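BugD (Bordetella pertussis Tohama I, PDB 2F5X) serves as a periplasmic solute receptor that binds aspartic acid in a pocket of the protein and probably delivers it to a transport system. Local coordinates at residues I105-D110 and E278-E283; P44-T49 and V256-A261; T114-G119 and N179-K184. One frame throughout, in Å; residues are numbered along the deposited sequence.

Contact 1 (I105-D110 and E278-E283); sequences IGLVVD and EVLTNE
The carboxylates of Asp110 and Glu278 come close, with their planes 24° apart. Glu278 OE2 comes in at the CB and OD2 rim of the Asp110 group, 3.8 Å from Asp110 OD2 and only somewhat out of the Asp110 plane. On the other side of that plane come the two methyls of Leu280, each near Asp110 CB, with Leu280 CD1 4.1 Å from it. The Glu278 chain gets there with CG anti to its backbone N (chi1 172°) and runs on extended.

Beneath these side chains, residues 278-279 form a short antiparallel strand along the long strand 102-117. Asp110 and Glu278 are a hydrogen-bonded pair: Asp110 N gives a short bond of 2.7 Å to Glu278 O, in the plane of that carbonyl, and Glu278 N returns one to Asp110 O. Val109 and Val279 make the next, non-hydrogen-bonded pair, and their side chains turn to the opposite face of the sheet, where Phe268 covers both.

The pairing then gives way to a turn. Leu280 N still bonds to Val108 O at 2.9 Å, its donor lying above the carbonyl plane, but Leu280 is the centre of an inverse gamma turn that carries the chain off the strand. Glu283 brings it back, its O accepting from Leu107 N at 3.1 Å. Leu107 CB rests on Leu280 CD1, 3.9 Å away, and helix 286-306 packs on Leu107 through Ala288, Leu289 and Lys292.

The backbone bonds thus hold the strand while two acids lie close together on one face of the strand pair. If both are ionised they should repel, and their closeness may favour proton uptake by one of them, although Glu278 is solvent-exposed and water would screen the effect.

Contact 2 (P44-T49 and V256-A261); sequences PTLGET and VKSLQA
Thr45 meets Ala261 and Ser258 through a rotamer that sets OG1 between its own backbone N and carbonyl carbon (chi1 54°) and leaves CG2 beside the N. Both branches then reach the neighbouring helix: Thr45 CG2 presses on Ala261 CB at 3.3 Å, tighter than usual for two carbons, while Thr45 OG1 lies 3.4 Å from Ser258 CA. On the other side, Ser258 OG sits beside its own backbone N (chi1 -58°), which puts it against Leu46, 3.3 Å from Leu46 CA and 3.6 Å from Leu46 CD1.

Neither hydroxyl bonds to the facing segment. Thr45 OG1 is hydrogen-bonded to Met42 O and Ser258 OG to Lys254 O, each one turn back in its own helix. Across the gap each oxygen therefore makes only van der Waals contact, mostly with carbon, and Ser258 OG comes within 3.5 Å of Leu46 N at an angle too poor for a bond.

What meets here is the C-terminal end of helix 30-46 and the flank of helix 249-263. The first helix is the connection of a beta-alpha-beta crossover between the parallel strands 19-23 and 50-54, and the chain leaves it at Gly47, which has positive phi (82°). Beyond it, Thr49 pairs through its backbone with Val19.

The ammonium group of Lys254 reaches over from the second helix: Lys254 NZ hydrogen-bonds to Thr45 O, at the end of helix 30-46, where its positive charge would suit the negative end of the helix dipole. On the far side of helix 249-263 from Thr45, Leu259 turns inward onto Ile105 and Val108 of strand 102-117, and Leu38 of the first helix also touches it.

Contact 3 (T114-G119 and N179-K184); sequences TIIARG and NDLLGK
Ile116 and Leu181 form the tight side of this contact. Ile116 CD1 lies only 3.5 Å from Leu181 CD2, closer than carbons usually come, and the two side chains cross obliquely. Leu181 has CG anti to its backbone N (chi1 -172°), and its other methyl, CD1, lies against the backbone at the Ala117-Arg118 link, 3.6 Å from Arg118 N. Met189 and Ile200 also border Ile116, so this end is buried, joining strand 102-117 to the last turn of helix 174-182, the helix that begins at the ligand-pocket residue Thr174.

Toward Gly119 and Lys184 the fit is looser and wetter. A water accepts from Gly119 N at 2.8 Å and donates to Leu181 O at 3.0 Å, bridging the two backbones. Leu181 O also takes the N-H of Lys184 as part of the Schellman motif closing the helix, with Lys184 in positive phi. The aliphatic parts touch lightly, Arg118 CD standing 4.2 Å from Lys184 CB.

The charged ends of Arg118 and Lys184 stay apart, 6.6 Å between Arg118 NH1 and Lys184 NZ. Arg118 is salt-bridged through NE to Asp187 and through NH1 to Asp120, with a long, weak pair from Lys184 to Asp120. These acids should offset the repulsion between two neighbouring cations.

In the fold
From the N terminus the chain first reaches 44-49, and contact 2 closes a loop of 206 residues when helix 249-263 arrives to join helix 30-46. Meanwhile strand 102-117 supplies 105-110 to contact 1 and 114-119 to contact 3. Contact 3 closes first, tying helix 174-182 to that long strand, and is nested inside both other loops. Contacts 1 and 2 cross, since 278-283 follows 256-261; contact 1 adds strand 278-279 to the sheet beside strand 102-117. Contacts 1 and 2 touch, through Leu259 packing on Gly106 and Val108, on one side of the chain's centre. Contact 3 lies on the opposite side, its centre 29 Å from that of contact 1.

Contact 1 (I105-D110 and E278-E283)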
ATOM      1  N   ILE A 105      13.053  -5.337  -9.391  1.00 10.37           N
ATOM      2  CA  ILE A 105      12.560  -5.635 -10.738  1.00 10.23           C
ATOM      3  C   ILE A 105      11.968  -4.381 -11.378  1.00 10.53           C
ATOM      4  O   ILE A 105      12.344  -4.010 -12.487  1.00 11.03           O
ATOM      5  CB  ILE A 105      11.527  -6.803 -10.728  1.00 10.11           C
ATOM      6  CG1 ILE A 105      12.085  -8.055 -10.038  1.00 10.19           C
ATOM      7  CG2 ILE A 105      11.047  -7.129 -12.161  1.00 10.31           C
ATOM      8  CD1 ILE A 105      13.470  -8.524 -10.541  1.00 10.36           C
ATOM      9  N   GLY A 106      11.023  -3.739 -10.695  1.00 10.25           N
ATOM     10  CA  GLY A 106      10.465  -2.502 -11.206  1.00 10.22           C
ATOM     11  C   GLY A 106       9.293  -1.981 -10.408  1.00 10.22           C
ATOM     12  O   GLY A 106       8.763  -2.671  -9.524  1.00 11.00           O
ATOM     13  N   LEU A 107       8.897  -0.750 -10.717  1.00  9.97           N
ATOM     14  CA  LEU A 107       7.673  -0.176 -10.170  1.00  9.50           C
ATOM     15  C   LEU A 107       6.450  -0.780 -10.870  1.00  9.82           C
ATOM     16  O   LEU A 107       6.565  -1.368 -11.949  1.00  9.71           O
ATOM     17  CB  LEU A 107       7.689   1.353 -10.272  1.00  9.38           C
ATOM     18  CG  LEU A 107       8.644   1.992  -9.240  1.00  9.01           C
ATOM     19  CD1 LEU A 107       9.093   3.387  -9.662  1.00 11.10           C
ATOM     20  CD2 LEU A 107       7.991   2.029  -7.839  1.00 10.04           C
ATOM     21  N   VAL A 108       5.289  -0.645 -10.230  1.00  9.47           N
ATOM     22  CA  VAL A 108       4.083  -1.360 -10.644  1.00  9.57           C
ATOM     23  C   VAL A 108       2.904  -0.386 -10.782  1.00  9.39           C
ATOM     24  O   VAL A 108       2.460  -0.086 -11.899  1.00  9.36           O
ATOM     25  CB  VAL A 108       3.765  -2.507  -9.636  1.00  9.78           C
ATOM     26  CG1 VAL A 108       2.493  -3.255 -10.013  1.00 10.82           C
ATOM     27  CG2 VAL A 108       4.954  -3.485  -9.536  1.00  9.53           C
ATOM     28  N   VAL A 109       2.410   0.114  -9.649  1.00  9.24           N
ATOM     29  CA  VAL A 109       1.288   1.050  -9.630  1.00  9.15           C
ATOM     30  C   VAL A 109       1.515   2.105  -8.547  1.00  9.70           C
ATOM     31  O   VAL A 109       2.335   1.912  -7.650  1.00  9.97           O
ATOM     32  CB  VAL A 109      -0.090   0.343  -9.348  1.00  8.95           C
ATOM     33  CG1 VAL A 109      -0.517  -0.553 -10.502  1.00  9.22           C
ATOM     34  CG2 VAL A 109      -0.062  -0.446  -8.018  1.00  9.53           C
ATOM     35  N   ASP A 110       0.769   3.204  -8.630  1.00  9.24           N
ATOM     36  CA  ASP A 110       0.739   4.221  -7.583  1.00 10.03           C
ATOM     37  C   ASP A 110      -0.736   4.422  -7.195  1.00  9.61           C
ATOM     38  O   ASP A 110      -1.560   4.785  -8.037  1.00  9.76           O
ATOM     39  CB  ASP A 110       1.381   5.510  -8.116  1.00 10.44           C
ATOM     40  CG  ASP A 110       1.523   6.590  -7.063  1.00 12.66           C
ATOM     41  OD1 ASP A 110       1.253   6.351  -5.867  1.00 12.60           O
ATOM     42  OD2 ASP A 110       1.907   7.739  -7.369  1.00 17.36           O
ATOM     43  N   GLU A 278      -2.886   4.345 -10.553  1.00 12.73           N
ATOM     44  CA  GLU A 278      -2.104   4.746 -11.716  1.00 13.37           C
ATOM     45  C   GLU A 278      -1.110   3.635 -12.019  1.00 12.42           C
ATOM     46  O   GLU A 278      -0.378   3.210 -11.129  1.00 12.58           O
ATOM     47  CB  GLU A 278      -1.331   6.037 -11.418  1.00 13.91           C
ATOM     48  CG  GLU A 278      -0.339   6.402 -12.521  1.00 18.69           C
ATOM     49  CD  GLU A 278       0.574   7.565 -12.174  1.00 23.53           C
ATOM     50  OE1 GLU A 278       1.083   8.197 -13.129  1.00 27.37           O
ATOM     51  OE2 GLU A 278       0.807   7.835 -10.968  1.00 26.69           O
ATOM     52  N   VAL A 279      -1.077   3.169 -13.265  1.00 12.24           N
ATOM     53  CA  VAL A 279      -0.132   2.127 -13.653  1.00 11.63           C
ATOM     54  C   VAL A 279       1.173   2.797 -14.070  1.00 11.77           C
ATOM     55  O   VAL A 279       1.166   3.725 -14.887  1.00 11.54           O
ATOM     56  CB  VAL A 279      -0.685   1.228 -14.796  1.00 11.60           C
ATOM     57  CG1 VAL A 279       0.318   0.129 -15.156  1.00 11.34           C
ATOM     58  CG2 VAL A 279      -2.018   0.604 -14.392  1.00 11.92           C
ATOM     59  N   LEU A 280       2.283   2.336 -13.492  1.00 11.19           N
ATOM     60  CA  LEU A 280       3.596   2.944 -13.727  1.00 11.06           C
ATOM     61  C   LEU A 280       4.307   2.222 -14.873  1.00 10.87           C
ATOM     62  O   LEU A 280       5.420   1.718 -14.733  1.00 11.01           O
ATOM     63  CB  LEU A 280       4.417   2.941 -12.423  1.00 10.60           C
ATOM     64  CG  LEU A 280       3.739   3.706 -11.268  1.00 11.04           C
ATOM     65  CD1 LEU A 280       4.549   3.632  -9.983  1.00 11.41           C
ATOM     66  CD2 LEU A 280       3.489   5.169 -11.658  1.00 12.16           C
ATOM     67  N   THR A 281       3.642   2.226 -16.028  1.00 11.22           N
ATOM     68  CA  THR A 281       3.970   1.369 -17.159  1.00 11.78           C
ATOM     69  C   THR A 281       5.404   1.505 -17.651  1.00 11.81           C
ATOM     70  O   THR A 281       6.049   0.506 -17.996  1.00 11.87           O
ATOM     71  CB  THR A 281       3.002   1.684 -18.306  1.00 11.71           C
ATOM     72  OG1 THR A 281       1.683   1.867 -17.765  1.00 13.06           O
ATOM     73  CG2 THR A 281       2.861   0.479 -19.221  1.00 13.13           C
ATOM     74  N   ASN A 282       5.903   2.736 -17.658  1.00 11.43           N
ATOM     75  CA  ASN A 282       7.227   3.023 -18.186  1.00 12.00           C
ATOM     76  C   ASN A 282       8.313   3.071 -17.110  1.00 11.80           C
ATOM     77  O   ASN A 282       9.454   3.460 -17.378  1.00 11.97           O
ATOM     78  CB  ASN A 282       7.210   4.329 -18.988  1.00 12.17           C
ATOM     79  CG  ASN A 282       8.433   4.471 -19.879  1.00 12.59           C
ATOM     80  OD1 ASN A 282       8.818   3.525 -20.560  1.00 12.64           O
ATOM     81  ND2 ASN A 282       9.070   5.644 -19.846  1.00 13.56           N
ATOM     82  N   GLU A 283       7.951   2.659 -15.899  1.00 12.10           N
ATOM     83  CA  GLU A 283       8.878   2.655 -14.771  1.00 12.14           C
ATOM     84  C   GLU A 283       9.083   1.258 -14.194  1.00 12.07           C
ATOM     85  O   GLU A 283       9.571   1.110 -13.066  1.00 12.52           O
ATOM     86  CB  GLU A 283       8.396   3.628 -13.688  1.00 12.67           C
ATOM     87  CG  GLU A 283       8.420   5.084 -14.133  1.00 16.01           C
ATOM     88  CD  GLU A 283       7.180   5.476 -14.903  1.00 19.70           C
ATOM     89  OE1 GLU A 283       6.092   4.951 -14.579  1.00 21.61           O
ATOM     90  OE2 GLU A 283       7.285   6.305 -15.838  1.00 21.75           O
TER

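Contact 2 (P44-T49 and V256-A261)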
ATOM      1  N   PRO A  44       1.201 -14.651 -19.965  1.00 19.99           N
ATOM      2  CA  PRO A  44       1.570 -14.903 -21.369  1.00 20.20           C
ATOM      3  C   PRO A  44       3.060 -14.719 -21.652  1.00 20.34           C
ATOM      4  O   PRO A  44       3.647 -15.514 -22.393  1.00 20.51           O
ATOM      5  CB  PRO A  44       0.752 -13.856 -22.134  1.00 20.31           C
ATOM      6  CG  PRO A  44      -0.439 -13.654 -21.282  1.00 20.36           C
ATOM      7  CD  PRO A  44       0.125 -13.644 -19.877  1.00 19.99           C
ATOM      8  N   THR A  45       3.672 -13.694 -21.063  1.00 20.54           N
ATOM      9  CA  THR A  45       5.089 -13.436 -21.293  1.00 20.70           C
ATOM     10  C   THR A  45       6.012 -14.239 -20.372  1.00 20.53           C
ATOM     11  O   THR A  45       7.071 -14.696 -20.814  1.00 20.54           O
ATOM     12  CB  THR A  45       5.407 -11.938 -21.218  1.00 20.80           C
ATOM     13  OG1 THR A  45       4.927 -11.410 -19.984  1.00 23.98           O
ATOM     14  CG2 THR A  45       4.612 -11.173 -22.259  1.00 20.41           C
ATOM     15  N   LEU A  46       5.618 -14.412 -19.108  1.00 20.30           N
ATOM     16  CA  LEU A  46       6.403 -15.216 -18.171  1.00 20.47           C
ATOM     17  C   LEU A  46       6.515 -16.663 -18.651  1.00 21.32           C
ATOM     18  O   LEU A  46       7.576 -17.278 -18.544  1.00 21.44           O
ATOM     19  CB  LEU A  46       5.823 -15.149 -16.746  1.00 20.19           C
ATOM     20  CG  LEU A  46       6.642 -15.798 -15.617  1.00 19.00           C
ATOM     21  CD1 LEU A  46       8.051 -15.190 -15.490  1.00 18.48           C
ATOM     22  CD2 LEU A  46       5.902 -15.724 -14.285  1.00 18.99           C
ATOM     23  N   GLY A  47       5.422 -17.186 -19.204  1.00 21.66           N
ATOM     24  CA  GLY A  47       5.394 -18.549 -19.699  1.00 22.48           C
ATOM     25  C   GLY A  47       5.157 -19.545 -18.587  1.00 22.94           C
ATOM     26  O   GLY A  47       5.389 -20.749 -18.760  1.00 23.57           O
ATOM     27  N   GLU A  48       4.717 -19.028 -17.437  1.00 22.81           N
ATOM     28  CA  GLU A  48       4.310 -19.837 -16.297  1.00 22.79           C
ATOM     29  C   GLU A  48       3.275 -19.067 -15.487  1.00 22.21           C
ATOM     30  O   GLU A  48       3.172 -17.843 -15.598  1.00 21.78           O
ATOM     31  CB  GLU A  48       5.510 -20.174 -15.400  1.00 23.30           C
ATOM     32  CG  GLU A  48       6.165 -21.521 -15.687  1.00 25.33           C
ATOM     33  CD  GLU A  48       5.332 -22.706 -15.224  1.00 28.24           C
ATOM     34  OE1 GLU A  48       4.280 -22.496 -14.573  1.00 29.30           O
ATOM     35  OE2 GLU A  48       5.730 -23.853 -15.512  1.00 29.47           O
ATOM     36  N   THR A  49       2.510 -19.790 -14.676  1.00 21.71           N
ATOM     37  CA  THR A  49       1.543 -19.172 -13.780  1.00 21.50           C
ATOM     38  C   THR A  49       2.265 -18.490 -12.612  1.00 20.85           C
ATOM     39  O   THR A  49       3.346 -18.929 -12.193  1.00 20.87           O
ATOM     40  CB  THR A  49       0.534 -20.225 -13.254  1.00 22.20           C
ATOM     41  OG1 THR A  49       1.234 -21.397 -12.809  1.00 24.30           O
ATOM     42  CG2 THR A  49      -0.322 -20.764 -14.388  1.00 21.70           C
ATOM     43  N   VAL A 256      11.724  -8.678 -15.424  1.00 12.73           N
ATOM     44  CA  VAL A 256      11.501  -7.302 -15.893  1.00 12.85           C
ATOM     45  C   VAL A 256      10.621  -7.288 -17.151  1.00 13.43           C
ATOM     46  O   VAL A 256       9.643  -6.534 -17.232  1.00 12.81           O
ATOM     47  CB  VAL A 256      12.839  -6.548 -16.139  1.00 12.63           C
ATOM     48  CG1 VAL A 256      12.598  -5.218 -16.807  1.00 12.97           C
ATOM     49  CG2 VAL A 256      13.560  -6.325 -14.819  1.00 11.70           C
ATOM     50  N   LYS A 257      10.947  -8.148 -18.111  1.00 14.15           N
ATOM     51  CA  LYS A 257      10.184  -8.215 -19.354  1.00 15.02           C
ATOM     52  C   LYS A 257       8.731  -8.603 -19.098  1.00 14.59           C
ATOM     53  O   LYS A 257       7.814  -8.049 -19.712  1.00 14.26           O
ATOM     54  CB  LYS A 257      10.821  -9.212 -20.319  1.00 15.74           C
ATOM     55  CG  LYS A 257      12.043  -8.654 -20.999  1.00 20.31           C
ATOM     56  CD  LYS A 257      12.847  -9.760 -21.651  1.00 25.78           C
ATOM     57  CE  LYS A 257      12.264 -10.139 -22.982  1.00 27.69           C
ATOM     58  NZ  LYS A 257      13.184 -11.070 -23.695  1.00 29.90           N
ATOM     59  N   SER A 258       8.534  -9.546 -18.179  1.00 14.06           N
ATOM     60  CA  SER A 258       7.201 -10.037 -17.843  1.00 13.76           C
ATOM     61  C   SER A 258       6.401  -8.976 -17.096  1.00 13.23           C
ATOM     62  O   SER A 258       5.219  -8.791 -17.366  1.00 13.42           O
ATOM     63  CB  SER A 258       7.289 -11.321 -17.017  1.00 14.06           C
ATOM     64  OG  SER A 258       8.004 -12.322 -17.721  1.00 17.13           O
ATOM     65  N   LEU A 259       7.051  -8.277 -16.169  1.00 12.67           N
ATOM     66  CA  LEU A 259       6.406  -7.172 -15.468  1.00 12.06           C
ATOM     67  C   LEU A 259       5.980  -6.080 -16.450  1.00 12.33           C
ATOM     68  O   LEU A 259       4.847  -5.598 -16.396  1.00 12.11           O
ATOM     69  CB  LEU A 259       7.318  -6.595 -14.367  1.00 11.83           C
ATOM     70  CG  LEU A 259       6.786  -5.346 -13.643  1.00 11.51           C
ATOM     71  CD1 LEU A 259       5.466  -5.613 -12.900  1.00 11.35           C
ATOM     72  CD2 LEU A 259       7.829  -4.770 -12.700  1.00 11.99           C
ATOM     73  N   GLN A 260       6.872  -5.715 -17.369  1.00 12.25           N
ATOM     74  CA  GLN A 260       6.546  -4.668 -18.337  1.00 12.53           C
ATOM     75  C   GLN A 260       5.336  -5.059 -19.184  1.00 12.30           C
ATOM     76  O   GLN A 260       4.447  -4.242 -19.434  1.00 12.08           O
ATOM     77  CB  GLN A 260       7.754  -4.357 -19.213  1.00 12.67           C
ATOM     78  CG  GLN A 260       8.779  -3.532 -18.455  1.00 13.77           C
ATOM     79  CD  GLN A 260      10.024  -3.233 -19.255  1.00 15.23           C
ATOM     80  OE1 GLN A 260      10.062  -3.441 -20.479  1.00 19.36           O
ATOM     81  NE2 GLN A 260      11.045  -2.729 -18.575  1.00 14.66           N
ATOM     82  N   ALA A 261       5.296  -6.319 -19.596  1.00 12.35           N
ATOM     83  CA  ALA A 261       4.178  -6.806 -20.393  1.00 12.45           C
ATOM     84  C   ALA A 261       2.899  -6.834 -19.559  1.00 12.37           C
ATOM     85  O   ALA A 261       1.826  -6.470 -20.042  1.00 12.45           O
ATOM     86  CB  ALA A 261       4.485  -8.177 -20.950  1.00 12.60           C
TER

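Contact 3 (T114-G119 and N179-K184)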
ATOM      1  N   THR A 114      -8.027   7.029   0.665  1.00  8.67           N
ATOM      2  CA  THR A 114      -9.255   7.684   1.092  1.00  8.87           C
ATOM      3  C   THR A 114      -9.391   7.597   2.600  1.00  9.09           C
ATOM      4  O   THR A 114      -9.169   6.527   3.181  1.00  8.92           O
ATOM      5  CB  THR A 114     -10.495   6.982   0.481  1.00  8.56           C
ATOM      6  OG1 THR A 114     -10.419   5.567   0.740  1.00  9.03           O
ATOM      7  CG2 THR A 114     -10.493   7.110  -1.047  1.00  8.58           C
ATOM      8  N   ILE A 115      -9.768   8.714   3.223  1.00  9.14           N
ATOM      9  CA  ILE A 115     -10.133   8.737   4.642  1.00  9.75           C
ATOM     10  C   ILE A 115     -11.602   8.344   4.726  1.00  9.07           C
ATOM     11  O   ILE A 115     -12.456   9.033   4.172  1.00  8.74           O
ATOM     12  CB  ILE A 115      -9.927  10.151   5.251  1.00 10.04           C
ATOM     13  CG1 ILE A 115      -8.486  10.647   5.056  1.00 13.84           C
ATOM     14  CG2 ILE A 115     -10.374  10.190   6.750  1.00 11.00           C
ATOM     15  CD1 ILE A 115      -7.521  10.150   6.044  1.00 19.22           C
ATOM     16  N   ILE A 116     -11.880   7.228   5.398  1.00  8.17           N
ATOM     17  CA  ILE A 116     -13.237   6.701   5.493  1.00  8.50           C
ATOM     18  C   ILE A 116     -13.605   6.389   6.941  1.00  8.22           C
ATOM     19  O   ILE A 116     -12.737   6.298   7.817  1.00  7.75           O
ATOM     20  CB  ILE A 116     -13.421   5.416   4.618  1.00  7.89           C
ATOM     21  CG1 ILE A 116     -12.479   4.282   5.076  1.00  8.37           C
ATOM     22  CG2 ILE A 116     -13.275   5.725   3.121  1.00  9.15           C
ATOM     23  CD1 ILE A 116     -12.806   2.929   4.415  1.00  8.67           C
ATOM     24  N   ALA A 117     -14.897   6.200   7.187  1.00  8.56           N
ATOM     25  CA  ALA A 117     -15.365   5.791   8.503  1.00  8.58           C
ATOM     26  C   ALA A 117     -16.536   4.828   8.374  1.00  9.31           C
ATOM     27  O   ALA A 117     -17.102   4.668   7.284  1.00  9.29           O
ATOM     28  CB  ALA A 117     -15.763   7.011   9.330  1.00  8.75           C
ATOM     29  N   ARG A 118     -16.895   4.192   9.487  1.00  9.46           N
ATOM     30  CA  ARG A 118     -18.059   3.313   9.516  1.00 10.37           C
ATOM     31  C   ARG A 118     -19.287   4.069   9.001  1.00 10.94           C
ATOM     32  O   ARG A 118     -19.366   5.298   9.118  1.00 11.06           O
ATOM     33  CB  ARG A 118     -18.294   2.752  10.929  1.00 10.52           C
ATOM     34  CG  ARG A 118     -18.332   3.780  12.058  1.00 11.70           C
ATOM     35  CD  ARG A 118     -18.635   3.131  13.414  1.00 15.07           C
ATOM     36  NE  ARG A 118     -18.468   4.025  14.553  1.00 19.11           N
ATOM     37  CZ  ARG A 118     -19.422   4.807  15.049  1.00 20.31           C
ATOM     38  NH1 ARG A 118     -20.628   4.840  14.482  1.00 20.44           N
ATOM     39  NH2 ARG A 118     -19.166   5.566  16.117  1.00 19.78           N
ATOM     40  N   GLY A 119     -20.213   3.327   8.393  1.00 11.46           N
ATOM     41  CA  GLY A 119     -21.333   3.905   7.667  1.00 12.10           C
ATOM     42  C   GLY A 119     -22.237   4.829   8.465  1.00 12.51           C
ATOM     43  O   GLY A 119     -22.950   5.640   7.879  1.00 13.23           O
ATOM     44  N   ASN A 179     -13.472  -5.370   7.169  1.00 11.53           N
ATOM     45  CA  ASN A 179     -14.506  -6.216   7.767  1.00 13.21           C
ATOM     46  C   ASN A 179     -15.010  -5.601   9.072  1.00 12.84           C
ATOM     47  O   ASN A 179     -16.218  -5.496   9.295  1.00 13.03           O
ATOM     48  CB  ASN A 179     -13.967  -7.621   8.061  1.00 14.51           C
ATOM     49  CG  ASN A 179     -13.779  -8.464   6.816  1.00 19.20           C
ATOM     50  OD1 ASN A 179     -12.782  -9.198   6.698  1.00 24.29           O
ATOM     51  ND2 ASN A 179     -14.736  -8.392   5.886  1.00 22.87           N
ATOM     52  N   ASP A 180     -14.080  -5.206   9.935  1.00 12.13           N
ATOM     53  CA  ASP A 180     -14.446  -4.629  11.219  1.00 12.35           C
ATOM     54  C   ASP A 180     -15.086  -3.251  11.059  1.00 12.29           C
ATOM     55  O   ASP A 180     -16.008  -2.905  11.805  1.00 12.37           O
ATOM     56  CB  ASP A 180     -13.246  -4.562  12.163  1.00 12.47           C
ATOM     57  CG  ASP A 180     -13.100  -5.809  13.015  1.00 13.81           C
ATOM     58  OD1 ASP A 180     -13.846  -6.790  12.796  1.00 17.09           O
ATOM     59  OD2 ASP A 180     -12.272  -5.888  13.939  1.00 14.64           O
ATOM     60  N   LEU A 181     -14.610  -2.467  10.091  1.00 11.51           N
ATOM     61  CA  LEU A 181     -15.197  -1.149   9.849  1.00 12.31           C
ATOM     62  C   LEU A 181     -16.644  -1.296   9.379  1.00 12.67           C
ATOM     63  O   LEU A 181     -17.551  -0.621   9.888  1.00 12.96           O
ATOM     64  CB  LEU A 181     -14.368  -0.366   8.824  1.00 12.47           C
ATOM     65  CG  LEU A 181     -14.739   1.102   8.612  1.00 13.90           C
ATOM     66  CD1 LEU A 181     -14.032   1.966   9.627  1.00 17.39           C
ATOM     67  CD2 LEU A 181     -14.330   1.536   7.209  1.00 17.74           C
ATOM     68  N   LEU A 182     -16.863  -2.203   8.430  1.00 12.86           N
ATOM     69  CA  LEU A 182     -18.215  -2.496   7.957  1.00 13.51           C
ATOM     70  C   LEU A 182     -19.091  -3.038   9.081  1.00 14.25           C
ATOM     71  O   LEU A 182     -20.297  -2.774   9.114  1.00 15.15           O
ATOM     72  CB  LEU A 182     -18.191  -3.480   6.783  1.00 13.50           C
ATOM     73  CG  LEU A 182     -17.585  -2.968   5.477  1.00 13.26           C
ATOM     74  CD1 LEU A 182     -17.414  -4.126   4.493  1.00 13.01           C
ATOM     75  CD2 LEU A 182     -18.422  -1.865   4.856  1.00 15.91           C
ATOM     76  N   GLY A 183     -18.475  -3.762  10.011  1.00 14.65           N
ATOM     77  CA  GLY A 183     -19.178  -4.339  11.149  1.00 15.27           C
ATOM     78  C   GLY A 183     -19.356  -3.368  12.301  1.00 15.69           C
ATOM     79  O   GLY A 183     -19.910  -3.740  13.342  1.00 16.01           O
ATOM     80  N   LYS A 184     -18.894  -2.131  12.101  1.00 15.67           N
ATOM     81  CA  LYS A 184     -18.961  -1.061  13.108  1.00 16.22           C
ATOM     82  C   LYS A 184     -18.166  -1.378  14.382  1.00 16.14           C
ATOM     83  O   LYS A 184     -18.476  -0.859  15.457  1.00 17.03           O
ATOM     84  CB  LYS A 184     -20.434  -0.672  13.407  1.00 16.65           C
ATOM     85  CG  LYS A 184     -21.160  -0.211  12.147  1.00 17.93           C
ATOM     86  CD  LYS A 184     -22.657  -0.061  12.301  1.00 21.99           C
ATOM     87  CE  LYS A 184     -23.240   0.461  10.992  1.00 22.98           C
ATOM     88  NZ  LYS A 184     -24.683   0.821  11.112  1.00 26.40           N
TER
HETATM   89  O   HOH W   1     -19.936   0.514   8.558  1.00 22.99           O